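Local coordinates for protein aminotransferase (PDB 4ZM4) that binds pyridoxal-5'-phosphate and belongs to the class-III aminotransferases, enzymes of the large PLP-dependent clan, found here as a two-chain assembly, at residues R298-S302 against N303-H307; A316-R319 against A320-A323; D19-K22 against S23-G27. The protein carries 1 engineered substitution. All blocks are in the same frame, centred on the assembly; numbering follows the deposited sequence.

Contact 1 of 3, residues R298-S302 against N303-H307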
# COMPACT_ATOMS: atom_id res chain seq x y z
N ARG B 298 -10.91 2.98 20.09
CA ARG B 298 -11.00 4.24 20.83
C ARG B 298 -9.78 5.15 20.68
O ARG B 298 -9.91 6.37 20.68
CB ARG B 298 -11.31 3.98 22.33
CG ARG B 298 -10.10 3.59 23.18
CD ARG B 298 -10.46 2.95 24.52
NE ARG B 298 -10.18 1.51 24.45
CZ ARG B 298 -9.50 0.80 25.33
NH1 ARG B 298 -9.00 1.34 26.43
NH2 ARG B 298 -9.35 -0.50 25.13
N MET B 299 -8.58 4.57 20.57
CA MET B 299 -7.39 5.41 20.45
C MET B 299 -7.27 6.05 19.07
O MET B 299 -6.50 7.00 18.88
CB MET B 299 -6.14 4.65 20.82
CG MET B 299 -6.17 4.14 22.26
SD MET B 299 -4.55 3.66 22.87
CE MET B 299 -3.80 5.26 23.24
N LEU B 300 -7.99 5.52 18.08
CA LEU B 300 -8.00 6.13 16.76
C LEU B 300 -9.10 7.14 16.65
O LEU B 300 -9.02 8.06 15.85
CB LEU B 300 -8.11 5.06 15.67
CG LEU B 300 -6.84 4.26 15.45
CD1 LEU B 300 -7.08 3.14 14.44
CD2 LEU B 300 -5.70 5.14 14.97
N ALA B 301 -10.18 6.96 17.43
CA ALA B 301 -11.29 7.93 17.45
C ALA B 301 -10.80 9.21 18.06
O ALA B 301 -11.21 10.28 17.66
CB ALA B 301 -12.49 7.39 18.24
N SER B 302 -9.88 9.10 19.02
CA SER B 302 -9.28 10.25 19.68
C SER B 302 -8.05 10.78 18.92
O SER B 302 -7.47 11.78 19.32
CB SER B 302 -8.87 9.86 21.09
OG SER B 302 -7.81 8.91 21.08
N ASN B 303 -7.66 10.10 17.84
CA ASN B 303 -6.45 10.44 17.06
C ASN B 303 -5.16 10.48 17.89
O ASN B 303 -4.21 11.21 17.58
CB ASN B 303 -6.65 11.74 16.28
CG ASN B 303 -5.90 11.75 14.97
OD1 ASN B 303 -5.84 10.74 14.26
ND2 ASN B 303 -5.32 12.88 14.63
N GLU B 304 -5.12 9.66 18.94
CA GLU B 304 -3.96 9.51 19.78
C GLU B 304 -3.05 8.43 19.16
O GLU B 304 -1.83 8.58 19.14
CB GLU B 304 -4.38 9.13 21.21
CG GLU B 304 -3.30 9.34 22.26
CD GLU B 304 -3.78 9.06 23.68
OE1 GLU B 304 -5.03 9.04 23.91
OE2 GLU B 304 -2.90 8.85 24.56
N ALA B 305 -3.64 7.33 18.70
CA ALA B 305 -2.89 6.28 18.00
C ALA B 305 -2.70 6.66 16.52
O ALA B 305 -3.26 7.67 16.03
CB ALA B 305 -3.58 4.93 18.12
N HIS B 306 -1.90 5.86 15.82
CA HIS B 306 -1.40 6.28 14.53
C HIS B 306 -1.83 5.39 13.40
O HIS B 306 -1.86 4.18 13.51
CB HIS B 306 0.13 6.32 14.54
CG HIS B 306 0.71 7.08 13.41
ND1 HIS B 306 1.17 6.48 12.26
CD2 HIS B 306 0.92 8.41 13.25
CE1 HIS B 306 1.66 7.40 11.44
NE2 HIS B 306 1.50 8.59 12.02
N HIS B 307 -2.16 6.05 12.30
CA HIS B 307 -2.15 5.42 11.01
C HIS B 307 -1.95 6.52 10.00
O HIS B 307 -2.26 7.70 10.27
CB HIS B 307 -3.46 4.65 10.76
CG HIS B 307 -3.49 3.97 9.43
ND1 HIS B 307 -2.48 3.12 9.01
CD2 HIS B 307 -4.37 4.04 8.41
CE1 HIS B 307 -2.77 2.67 7.81
NE2 HIS B 307 -3.89 3.23 7.41
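Met299 and Ala305 meet through their CB atoms, 3.7 Å apart, and the same Ala305 methyl lies 3.8 Å from Leu300 CD2. A side chain of one carbon fits here because the turn brings it straight back onto two larger residues of the last helical turn. The CB of Leu300 points away from residues 303-307, and it is the CD2 branch that reaches round to touch Ala305. Met299 serves two neighbours: its CB faces Ala305, while a bend at chi3 (78°) turns the terminal methyl to the carboxyl group of Glu304, with Met299 CE 3.8 Å from Glu304 CD. The two long side chains cross obliquely, Glu304 running out extended past the methionine tip. Nearer the backbone, Ser302 OG sits 3.4 Å from Glu304 CB.

This geometry is a Schellman motif closing helix 298-301. Asn303 is its C-prime residue, with a positive phi of 56°, a region asparagine enters more readily than most residues with a side chain. Met299 O takes two backbone donors: Glu304 N at 3.0 Å, nearly in line with the C=O bond, and Ala305 N at 2.9 Å, which comes from above the carbonyl plane along an almost straight N-H (174°). The bond from Asn303 N to Leu300 O is weak at 3.2 Å.

The amide of Asn303 is anchored elsewhere: OD1 accepts from Arg118, which also binds Leu300 O, and ND2 donates to Ser32 O of the second subunit. Ser32 OG of that subunit is also hydrogen-bonded to Ala305 O, and Leu133 of helix 123-138 packs on both Leu300 and Ala305.

Contact 2 of 3, residues A316-R319 against A320-A323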
# COMPACT_ATOMS: atom_id res chain seq x y z
N ALA B 316 -11.38 7.13 -5.25
CA ALA B 316 -11.49 5.97 -6.14
C ALA B 316 -11.55 4.66 -5.36
O ALA B 316 -12.46 3.85 -5.58
CB ALA B 316 -10.33 5.91 -7.12
N ALA B 317 -10.63 4.46 -4.42
CA ALA B 317 -10.64 3.25 -3.59
C ALA B 317 -11.96 3.06 -2.84
O ALA B 317 -12.53 1.96 -2.84
CB ALA B 317 -9.49 3.27 -2.58
N LEU B 318 -12.47 4.11 -2.22
CA LEU B 318 -13.74 4.01 -1.49
C LEU B 318 -14.97 3.91 -2.41
O LEU B 318 -15.94 3.23 -2.08
CB LEU B 318 -13.88 5.15 -0.47
CG LEU B 318 -12.75 5.16 0.56
CD1 LEU B 318 -13.12 6.05 1.75
CD2 LEU B 318 -12.39 3.76 1.06
N ARG B 319 -14.90 4.48 -3.61
CA ARG B 319 -15.93 4.19 -4.61
C ARG B 319 -15.96 2.68 -4.94
O ARG B 319 -17.03 2.07 -5.08
CB ARG B 319 -15.70 5.03 -5.88
CG ARG B 319 -16.86 5.03 -6.86
CD ARG B 319 -18.10 5.74 -6.32
NE ARG B 319 -19.20 5.63 -7.26
CZ ARG B 319 -19.41 6.45 -8.28
NH1 ARG B 319 -18.63 7.50 -8.50
NH2 ARG B 319 -20.42 6.23 -9.09
N ALA B 320 -14.77 2.08 -5.08
CA ALA B 320 -14.71 0.65 -5.36
C ALA B 320 -15.32 -0.16 -4.19
O ALA B 320 -16.00 -1.15 -4.43
CB ALA B 320 -13.27 0.22 -5.62
N VAL B 321 -15.06 0.24 -2.95
CA VAL B 321 -15.61 -0.47 -1.80
C VAL B 321 -17.12 -0.35 -1.84
O VAL B 321 -17.83 -1.34 -1.67
CB VAL B 321 -15.05 0.05 -0.45
CG1 VAL B 321 -15.79 -0.53 0.74
CG2 VAL B 321 -13.56 -0.28 -0.31
N VAL B 322 -17.62 0.85 -2.09
CA VAL B 322 -19.07 1.10 -2.14
C VAL B 322 -19.76 0.30 -3.24
O VAL B 322 -20.80 -0.33 -3.02
CB VAL B 322 -19.35 2.61 -2.31
CG1 VAL B 322 -20.81 2.86 -2.74
CG2 VAL B 322 -19.02 3.35 -1.02
N ALA B 323 -19.19 0.30 -4.43
CA ALA B 323 -19.76 -0.47 -5.54
C ALA B 323 -19.69 -1.98 -5.27
O ALA B 323 -20.65 -2.70 -5.55
CB ALA B 323 -19.04 -0.14 -6.85
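Val322 sets its CG2 methyl 3.3 Å from Leu318 O, one turn back along the helix, and Val321 does the same to Ala317 O with its own CG2 at 3.5 Å. In Val322 the CG1 methyl stands anti to the backbone N (chi1 165°), which leaves CG2 beside that N and leaning over the preceding turn. Branching at CB suits this place: CG2 of each valine is set back against a carbonyl of the preceding turn, while CG1 lies further on along the helix. The alanines touch in a simpler way, Ala320 CB reaching to 3.4 Å from Ala317 O. Between side chains the meeting is loose, Leu318 CD2 and Val321 CG2 being 4.4 Å apart.

Beneath these contacts lies regular alpha-helix, part of helix 315-329, in which the N-H groups of residues 320-323 are each bonded to the carbonyl four residues earlier. Ala320 N reaches Ala316 O at 3.0 Å, and Ala323 N reaches Arg319 O at 2.9 Å with an N-H...O angle of 168°. The bond from Val322 N to Leu318 O is equally short, so the carbonyl touched by the Val322 methyl is also held by that residue's own amide.

Further out, the residue types suit the neighbouring helices. Ala316, Ala320 and Ala323 face helix 77-89, touching Phe87, Val83 and Ala82 respectively, and their small methyls suit close helix packing. Val322 turns to Arg102 and Ala103 of helix 98-110. Arg319 extends past the backbone with CG anti to its N, then bends at chi2 (68°), and its guanidinium group goes to helix 77-89, where NH1 forms a salt bridge with Asp85 and a hydrogen bond with Gln86. Near the helix start, Asn314 OD1 accepts from Ala317 N.

Contact 3 of 3, residues D19-K22 against S23-G27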
# COMPACT_ATOMS: atom_id res chain seq x y z
N ASP B 19 11.32 -11.65 -20.67
CA ASP B 19 12.71 -11.19 -20.65
C ASP B 19 12.77 -9.68 -20.84
O ASP B 19 13.61 -9.02 -20.22
CB ASP B 19 13.57 -11.90 -21.73
CG ASP B 19 13.94 -13.34 -21.34
OD1 ASP B 19 14.04 -13.64 -20.14
OD2 ASP B 19 14.15 -14.18 -22.24
N GLY B 20 11.90 -9.14 -21.69
CA GLY B 20 11.78 -7.70 -21.87
C GLY B 20 11.36 -7.04 -20.57
O GLY B 20 11.89 -5.98 -20.17
N ILE B 21 10.45 -7.67 -19.87
CA ILE B 21 9.96 -7.12 -18.60
C ILE B 21 11.10 -7.09 -17.59
O ILE B 21 11.27 -6.08 -16.88
CB ILE B 21 8.72 -7.89 -18.11
CG1 ILE B 21 7.53 -7.55 -19.01
CG2 ILE B 21 8.42 -7.57 -16.66
CD1 ILE B 21 6.34 -8.49 -18.84
N LYS B 22 11.91 -8.15 -17.57
CA LYS B 22 13.03 -8.29 -16.62
C LYS B 22 14.14 -7.30 -16.82
O LYS B 22 14.92 -7.07 -15.90
CB LYS B 22 13.63 -9.69 -16.67
CG LYS B 22 12.77 -10.74 -16.04
CD LYS B 22 13.37 -12.12 -16.22
CE LYS B 22 12.67 -13.14 -15.32
NZ LYS B 22 13.29 -14.49 -15.47
N SER B 23 14.24 -6.70 -17.99
CA SER B 23 15.29 -5.70 -18.16
C SER B 23 14.94 -4.38 -17.44
O SER B 23 15.83 -3.56 -17.23
CB SER B 23 15.57 -5.44 -19.65
OG SER B 23 14.55 -4.62 -20.20
N VAL B 24 13.66 -4.16 -17.12
CA VAL B 24 13.25 -2.94 -16.37
C VAL B 24 12.53 -3.19 -15.02
O VAL B 24 12.47 -2.28 -14.20
CB VAL B 24 12.39 -1.98 -17.23
CG1 VAL B 24 13.19 -1.53 -18.46
CG2 VAL B 24 11.09 -2.62 -17.67
N ILE B 25 12.05 -4.40 -14.78
CA ILE B 25 11.51 -4.78 -13.48
C ILE B 25 12.47 -5.82 -12.86
O ILE B 25 12.57 -6.94 -13.35
CB ILE B 25 10.08 -5.41 -13.62
CG1 ILE B 25 9.16 -4.52 -14.46
CG2 ILE B 25 9.46 -5.66 -12.27
CD1 ILE B 25 8.94 -3.14 -13.91
N ALA B 26 13.21 -5.44 -11.82
CA ALA B 26 14.23 -6.33 -11.25
C ALA B 26 13.58 -7.61 -10.71
O ALA B 26 12.73 -7.55 -9.83
CB ALA B 26 15.00 -5.64 -10.13
N GLY B 27 13.93 -8.74 -11.33
CA GLY B 27 13.35 -10.03 -11.00
C GLY B 27 12.13 -10.44 -11.82
O GLY B 27 11.64 -11.57 -11.70
O HOH W 1 15.42 -8.52 -13.78
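Gly20 O is gripped twice by Ser23. The hydroxyl OG lies 3.0 Å away, tilted modestly from the carbonyl plane, and the backbone N, at 3.3 Å, stands well above that plane on the same face. The chi1 of 77° folds the hydroxyl back over the preceding turn, a use of serine well known in and near helices. Next along, Ile21 O also has two donors: Ile25 N at 2.8 Å, with a C=O...N angle of 162°, and Val24 N at 3.1 Å, coming from above the plane.

The pair on Ile21 O, from three and four residues ahead, is common near the C-terminal part of a helix, here where helix 14-22 leads toward a loop. A water then carries the bonding further: it donates to Lys22 O at 2.6 Å and accepts from Gly27 N at 2.9 Å, tying Lys22 to a residue five positions on. Gly27 has a positive phi (92°), a backbone shape that any side chain would make strained, and glycine adopts readily.

The side chains of Ile21 and Ile25 run alongside each other in a common direction, with Ile21 CG2 3.8 Å from Ile25 CG1. Both are buried, as their branched hydrocarbon chains would suggest, and they help to face the second subunit: Ile21 packs on His97 and Ile25 on Phe119 of that chain. Ala26 rests on Leu300 of the second subunit, and its carbonyl oxygen accepts a hydrogen bond from NE of the same subunit's Arg118.

Contact 2 is the buried one and stays within its own chain, an unbroken stretch of helix among other helices. Contacts 1 and 3 are partly buried, and both touch the second subunit. Although their centres lie about 42 Å apart in one chain, they meet across the dimer: Ala26 of one subunit packs on Leu300 of the other, and Arg118 serves contact 1 in its own chain and contact 3 of the partner subunit. Both interface contacts have carbonyls shared by two donors where a helix gives way to loop, whereas contact 2 repeats one bond pattern. Contacts 1 and 2 involve successive helices, with nearest atoms about 11 Å apart.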